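Local coordinates for MMACHC-like protein (Caenorhabditis elegans, PDB 5UJC), which probably catalyses the reductive removal of cyanide from cyanocobalamin and the glutathione-dependent demethylation of methylcobalamin during vitamin B12 processing, at residues Gly230-Gly235 with Arg239-Thr244; Gly24-Met29 with Pro178-His183. All coordinates share one frame; numbering follows the deposited sequence. Where two conformers were deposited one is given.

Interaction 1 of 2, residues Gly230-Gly235 with Arg239-Thr244; sequences GFRDFG and RRYSTT. With TLA (L(+)-tartaric acid), chain C.
Asp233 and Arg240 form a side-on, two-pronged salt bridge, and beside it Arg232 and Tyr241 pack together and both reach a bound tartrate; both pairs tie a short 3-10 turn to the chain leading into helix 243-250 of this MMACHC-family fold. Arg240 NE donates to Asp233 OD1 at 2.9 Å with an almost straight N-H...O (178°), the oxygen lying within the guanidinium plane. Arg240 NH2 reaches Asp233 OD2 at 3.0 Å, on the syn lone pair, so the two nitrogens take one oxygen each and restrain the carboxylate's rotation. The bend of the arginine chain at chi3 (70°) turns this NE edge toward the aspartate.

Arg232 runs extended from CG to NE and lays its guanidinium against Tyr241, with NH1 3.4 Å from CE2 and the two planes 35° apart. On the opposite face Phe231 CZ sits 3.6 Å above the plane of the Arg232 guanidinium, over its centre, so both faces of the guanidinium meet an aromatic side chain, without a parallel stack on the Tyr241 side. At its edge Arg232 NH2 points nearly straight at O41 of the tartrate (2.8 Å), whereas Arg232 NH1 reaches O4 by a more bent bond. Tyr241 OH donates to the same O4, which therefore accepts two bonds.

The tartrate probably comes from the crystallisation liquor; Arg187, Thr243 and Thr244 hold it too. An anion held here, with the side chain of Arg232 about 4 Å from the methylcobalamin, is consistent with a place where a carboxylate of glutathione might bind. In the second shell, His183 bonds Asp233 OD1 and sets its ring edge-to-face with Tyr241, while Gly182 O takes Arg232 NH1. Ser229 OG accepts from Arg232 NE, and Ser242 OG caps the helix at the N of Gln245.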
loop_
_atom_site.group_PDB
_atom_site.type_symbol
_atom_site.label_atom_id
_atom_site.label_comp_id
_atom_site.label_asym_id
_atom_site.label_seq_id
_atom_site.Cartn_x
_atom_site.Cartn_y
_atom_site.Cartn_z
ATOM N N GLY A 230 -0.296 15.744 -7.144
ATOM C CA GLY A 230 0.005 16.820 -6.198
ATOM C C GLY A 230 -0.213 16.419 -4.738
ATOM O O GLY A 230 0.517 16.848 -3.844
ATOM N N PHE A 231 -1.219 15.591 -4.497
ATOM C CA PHE A 231 -1.526 15.161 -3.144
ATOM C C PHE A 231 -0.339 14.449 -2.493
ATOM O O PHE A 231 -0.229 14.401 -1.267
ATOM C CB PHE A 231 -2.773 14.253 -3.102
ATOM C CG PHE A 231 -2.542 12.838 -3.653
ATOM C CD1 PHE A 231 -2.652 12.556 -5.014
ATOM C CD2 PHE A 231 -2.204 11.808 -2.796
ATOM C CE1 PHE A 231 -2.448 11.280 -5.482
ATOM C CE2 PHE A 231 -2.007 10.531 -3.258
ATOM C CZ PHE A 231 -2.142 10.256 -4.599
ATOM N N ARG A 232 0.520 13.852 -3.321
ATOM C CA ARG A 232 1.614 13.056 -2.778
ATOM C C ARG A 232 2.675 13.891 -2.085
ATOM O O ARG A 232 3.465 13.356 -1.279
ATOM C CB ARG A 232 2.257 12.191 -3.869
ATOM C CG ARG A 232 1.284 11.275 -4.607
ATOM C CD ARG A 232 2.004 10.403 -5.621
ATOM N NE ARG A 232 1.112 9.750 -6.559
ATOM C CZ ARG A 232 0.539 8.564 -6.362
ATOM N NH1 ARG A 232 0.730 7.894 -5.227
ATOM N NH2 ARG A 232 -0.238 8.053 -7.304
ATOM N N ASP A 233 2.741 15.178 -2.435
ATOM C CA ASP A 233 3.788 16.053 -1.917
ATOM C C ASP A 233 3.424 16.780 -0.637
ATOM O O ASP A 233 4.223 17.559 -0.115
ATOM C CB ASP A 233 4.220 17.038 -3.005
ATOM C CG ASP A 233 5.045 16.392 -4.050
ATOM O OD1 ASP A 233 5.835 15.487 -3.688
ATOM O OD2 ASP A 233 4.936 16.788 -5.226
ATOM N N PHE A 234 2.253 16.488 -0.072
ATOM C CA PHE A 234 1.956 16.993 1.267
ATOM C C PHE A 234 2.886 16.330 2.285
ATOM O O PHE A 234 3.144 15.127 2.204
ATOM C CB PHE A 234 0.483 16.818 1.601
ATOM C CG PHE A 234 -0.387 17.833 0.935
ATOM C CD1 PHE A 234 -0.808 17.646 -0.366
ATOM C CD2 PHE A 234 -0.700 19.012 1.573
ATOM C CE1 PHE A 234 -1.555 18.611 -1.011
ATOM C CE2 PHE A 234 -1.476 19.970 0.944
ATOM C CZ PHE A 234 -1.890 19.776 -0.351
ATOM N N GLY A 235 3.455 17.170 3.181
ATOM C CA GLY A 235 4.528 16.768 4.076
ATOM C C GLY A 235 5.913 17.072 3.525
ATOM O O GLY A 235 6.908 16.874 4.214
ATOM N N ARG A 239 11.899 11.879 -0.848
ATOM C CA ARG A 239 11.943 10.631 -1.596
ATOM C C ARG A 239 10.570 10.395 -2.231
ATOM O O ARG A 239 9.558 10.291 -1.535
ATOM C CB ARG A 239 12.363 9.476 -0.683
ATOM C CG ARG A 239 13.764 9.665 -0.085
ATOM C CD ARG A 239 14.057 8.674 1.028
ATOM N NE ARG A 239 14.262 7.325 0.514
ATOM C CZ ARG A 239 14.344 6.238 1.276
ATOM N NH1 ARG A 239 14.252 6.337 2.593
ATOM N NH2 ARG A 239 14.494 5.057 0.718
ATOM N N ARG A 240 10.540 10.412 -3.568
ATOM C CA ARG A 240 9.307 10.555 -4.324
ATOM C C ARG A 240 9.260 9.563 -5.479
ATOM O O ARG A 240 10.290 9.042 -5.905
ATOM C CB ARG A 240 9.222 11.993 -4.880
ATOM C CG ARG A 240 9.208 13.054 -3.797
ATOM C CD ARG A 240 9.401 14.459 -4.328
ATOM N NE ARG A 240 8.258 14.929 -5.081
ATOM C CZ ARG A 240 8.233 15.129 -6.398
ATOM N NH1 ARG A 240 9.298 14.870 -7.170
ATOM N NH2 ARG A 240 7.131 15.573 -6.955
ATOM N N TYR A 241 8.060 9.280 -5.958
ATOM C CA TYR A 241 7.889 8.557 -7.209
ATOM C C TYR A 241 8.620 9.307 -8.341
ATOM O O TYR A 241 8.591 10.537 -8.395
ATOM C CB TYR A 241 6.425 8.476 -7.597
ATOM C CG TYR A 241 5.517 7.469 -6.847
ATOM C CD1 TYR A 241 5.972 6.686 -5.801
ATOM C CD2 TYR A 241 4.204 7.314 -7.243
ATOM C CE1 TYR A 241 5.130 5.751 -5.187
ATOM C CE2 TYR A 241 3.369 6.368 -6.665
ATOM C CZ TYR A 241 3.836 5.588 -5.644
ATOM O OH TYR A 241 3.001 4.634 -5.067
ATOM N N SER A 242 9.176 8.557 -9.289
ATOM C CA SER A 242 9.710 9.142 -10.502
ATOM C C SER A 242 8.604 9.735 -11.360
ATOM O O SER A 242 7.421 9.432 -11.192
ATOM C CB SER A 242 10.447 8.088 -11.297
ATOM O OG SER A 242 9.536 7.151 -11.855
ATOM N N THR A 243 9.011 10.566 -12.304
ATOM C CA THR A 243 8.102 11.054 -13.318
ATOM C C THR A 243 7.406 9.908 -14.054
ATOM O O THR A 243 6.200 9.940 -14.268
ATOM C CB THR A 243 8.863 11.952 -14.309
ATOM O OG1 THR A 243 9.405 13.052 -13.577
ATOM C CG2 THR A 243 7.989 12.460 -15.426
ATOM N N THR A 244 8.177 8.907 -14.443
ATOM C CA THR A 244 7.640 7.754 -15.126
ATOM C C THR A 244 6.568 7.065 -14.268
ATOM O O THR A 244 5.491 6.698 -14.768
ATOM C CB THR A 244 8.754 6.770 -15.470
ATOM O OG1 THR A 244 9.708 7.429 -16.303
ATOM C CG2 THR A 244 8.221 5.552 -16.203
HETATM O O1 TLA C . -2.601 0.654 -6.057
HETATM O O11 TLA C . -0.653 0.422 -7.096
HETATM C C1 TLA C . -1.458 1.108 -6.381
HETATM C C2 TLA C . -1.132 2.484 -5.975
HETATM O O2 TLA C . -1.960 3.015 -4.990
HETATM C C3 TLA C . -0.913 3.384 -7.047
HETATM O O3 TLA C . -1.937 3.292 -7.953
HETATM C C4 TLA C . -0.670 4.763 -6.626
HETATM O O4 TLA C . 0.340 5.054 -5.884
HETATM O O41 TLA C . -1.491 5.622 -7.009
#

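Interaction 2 of 2, residues Gly24-Met29 with Pro178-His183; sequences GFESHM and PIYGGH
Glu26 OE1, on the carboxylate that faces Tyr180, is gripped by two histidines: His28 NE2 donates to it at 2.8 Å, and His177 NE2 bonds it as well. The His28 bond comes in on the anti side and 33° out of the carboxylate plane, with the oxygen close to the plane of the imidazole. Two N-H donors would tend to keep the carboxylate ionised; the His177 ring, whose ND1 takes the N-H of Ile179, is probably neutral with its proton on NE2.

The other oxygen makes the crossing to the loop. Glu26 OE2 lies at the edge of the Tyr180 ring, near its plane and 3.5 Å from CE2, with no direct hydrogen bond between the two. A water joins them instead, donating to Glu26 OE2 at 2.6 Å and lying 2.6 Å from Tyr180 OH. The chain of Glu26, extended beyond CG (chi2 -171°), brings the carboxylate to meet a tyrosine arriving from the opposite direction. Ile179 CD1 brushes Glu26 OE2 loosely at 4.3 Å, and its CG2 rests over one face of the Tyr180 ring, toward the rim. With an alanine in place of Glu26, His28 and His177 would probably lose their shared acceptor and the water its link to the strand.

The tyrosine starts a type II' beta turn closed by His183 N to Tyr180 O, with glycine at the positive-phi position, Gly181. The arrangement is thus a water-bridged link from strand 25-31, outermost in a four-stranded antiparallel sheet, to the beta turn that precedes strand 185-196 of the same sheet.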
loop_
_atom_site.group_PDB
_atom_site.type_symbol
_atom_site.label_atom_id
_atom_site.label_comp_id
_atom_site.label_asym_id
_atom_site.label_seq_id
_atom_site.Cartn_x
_atom_site.Cartn_y
_atom_site.Cartn_z
ATOM N N GLY A 24 12.237 -1.549 -2.344
ATOM C CA GLY A 24 11.054 -0.757 -2.226
ATOM C C GLY A 24 9.926 -1.302 -1.398
ATOM O O GLY A 24 8.794 -0.898 -1.602
ATOM N N PHE A 25 10.245 -2.084 -0.354
ATOM C CA PHE A 25 9.213 -2.545 0.594
ATOM C C PHE A 25 9.544 -2.172 2.017
ATOM O O PHE A 25 10.722 -2.131 2.393
ATOM C CB PHE A 25 9.075 -4.071 0.504
ATOM C CG PHE A 25 8.625 -4.560 -0.845
ATOM C CD1 PHE A 25 7.278 -4.556 -1.179
ATOM C CD2 PHE A 25 9.551 -5.013 -1.795
ATOM C CE1 PHE A 25 6.858 -5.005 -2.427
ATOM C CE2 PHE A 25 9.135 -5.450 -3.027
ATOM C CZ PHE A 25 7.789 -5.456 -3.348
ATOM N N GLU A 26 8.501 -1.980 2.829
ATOM C CA GLU A 26 8.627 -1.832 4.284
ATOM C C GLU A 26 7.602 -2.736 4.932
ATOM O O GLU A 26 6.515 -2.910 4.388
ATOM C CB GLU A 26 8.236 -0.409 4.729
ATOM C CG GLU A 26 9.131 0.691 4.356
ATOM C CD GLU A 26 8.726 2.021 5.050
ATOM O OE1 GLU A 26 7.581 2.147 5.683
ATOM O OE2 GLU A 26 9.520 2.942 4.985
ATOM N N SER A 27 7.891 -3.202 6.149
ATOM C CA SER A 27 6.895 -3.911 6.938
ATOM C C SER A 27 6.747 -3.310 8.310
ATOM O O SER A 27 7.713 -2.779 8.889
ATOM C CB SER A 27 7.185 -5.415 7.021
ATOM O OG SER A 27 8.224 -5.705 7.899
ATOM N N HIS A 28 5.515 -3.408 8.838
ATOM C CA HIS A 28 5.165 -2.841 10.128
ATOM C C HIS A 28 4.271 -3.831 10.888
ATOM O O HIS A 28 3.259 -4.296 10.360
ATOM C CB HIS A 28 4.400 -1.528 9.932
ATOM C CG HIS A 28 5.164 -0.507 9.163
ATOM N ND1 HIS A 28 5.839 0.512 9.766
ATOM C CD2 HIS A 28 5.369 -0.363 7.835
ATOM C CE1 HIS A 28 6.420 1.258 8.840
ATOM N NE2 HIS A 28 6.176 0.723 7.664
ATOM N N MET A 29 4.642 -4.146 12.122
ATOM C CA MET A 29 3.926 -5.116 12.921
ATOM C C MET A 29 2.755 -4.458 13.647
ATOM O O MET A 29 2.860 -3.310 14.120
ATOM C CB MET A 29 4.875 -5.781 13.912
ATOM C CG MET A 29 4.289 -7.011 14.586
ATOM S SD MET A 29 5.451 -8.036 15.459
ATOM C CE MET A 29 5.863 -7.022 16.810
ATOM N N PRO A 178 5.775 9.256 6.841
ATOM C CA PRO A 178 6.727 10.256 7.353
ATOM C C PRO A 178 7.960 10.514 6.465
ATOM O O PRO A 178 8.641 11.551 6.617
ATOM C CB PRO A 178 7.140 9.676 8.711
ATOM C CG PRO A 178 6.861 8.236 8.628
ATOM C CD PRO A 178 5.660 8.104 7.747
ATOM N N ILE A 179 8.298 9.550 5.614
ATOM C CA ILE A 179 9.392 9.714 4.644
ATOM C C ILE A 179 8.832 10.077 3.265
ATOM O O ILE A 179 9.346 10.975 2.599
ATOM C CB ILE A 179 10.253 8.420 4.502
ATOM C CG1 ILE A 179 10.781 7.937 5.855
ATOM C CG2 ILE A 179 11.385 8.660 3.537
ATOM C CD1 ILE A 179 11.594 6.653 5.775
ATOM N N TYR A 180 7.779 9.366 2.835
ATOM C CA TYR A 180 7.356 9.381 1.444
ATOM C C TYR A 180 6.135 10.254 1.139
ATOM O O TYR A 180 5.805 10.426 -0.024
ATOM C CB TYR A 180 7.097 7.962 0.951
ATOM C CG TYR A 180 8.293 7.064 1.138
ATOM C CD1 TYR A 180 9.460 7.281 0.448
ATOM C CD2 TYR A 180 8.270 6.035 2.064
ATOM C CE1 TYR A 180 10.589 6.498 0.659
ATOM C CE2 TYR A 180 9.397 5.274 2.320
ATOM C CZ TYR A 180 10.561 5.504 1.604
ATOM O OH TYR A 180 11.695 4.735 1.822
ATOM N N GLY A 181 5.477 10.833 2.157
ATOM C CA GLY A 181 4.232 11.575 1.906
ATOM C C GLY A 181 3.218 10.616 1.315
ATOM O O GLY A 181 2.891 9.610 1.929
ATOM N N GLY A 182 2.747 10.922 0.107
ATOM C CA GLY A 182 1.871 10.032 -0.633
ATOM C C GLY A 182 2.562 9.216 -1.730
ATOM O O GLY A 182 1.879 8.565 -2.533
ATOM N N HIS A 183 3.895 9.204 -1.735
ATOM C CA HIS A 183 4.678 8.469 -2.720
ATOM C C HIS A 183 4.949 7.044 -2.204
ATOM O O HIS A 183 6.096 6.613 -2.026
ATOM C CB HIS A 183 5.969 9.201 -2.974
ATOM C CG HIS A 183 5.784 10.551 -3.570
ATOM N ND1 HIS A 183 5.668 10.750 -4.935
ATOM C CD2 HIS A 183 5.744 11.780 -3.002
ATOM C CE1 HIS A 183 5.531 12.037 -5.162
ATOM N NE2 HIS A 183 5.580 12.681 -4.008
HETATM O O HOH W 1 11.655 2.714 3.482
#

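Interactions 1 and 2, their centres about 13 Å apart, meet where the Tyr180-His183 turn of interaction 2 touches residues of interaction 1. His183 NE2 bonds Asp233 OD1 at 2.8 Å, adding a third hydrogen bond to the Asp233 carboxylate, and Gly182 N lies 2.9 Å from Arg232 O in a probable backbone hydrogen bond. Tyr241 N packs 3.0 Å from His183 ND1. A chain of contacts therefore runs from the outermost strand, through the water-bridged tyrosine and its turn, to the arginine beside the bound methylcobalamin. The chain draws nearer to methylcobalamin as it goes: the Tyr180 side chain is about 9 Å away and that of Arg232 about 4 Å.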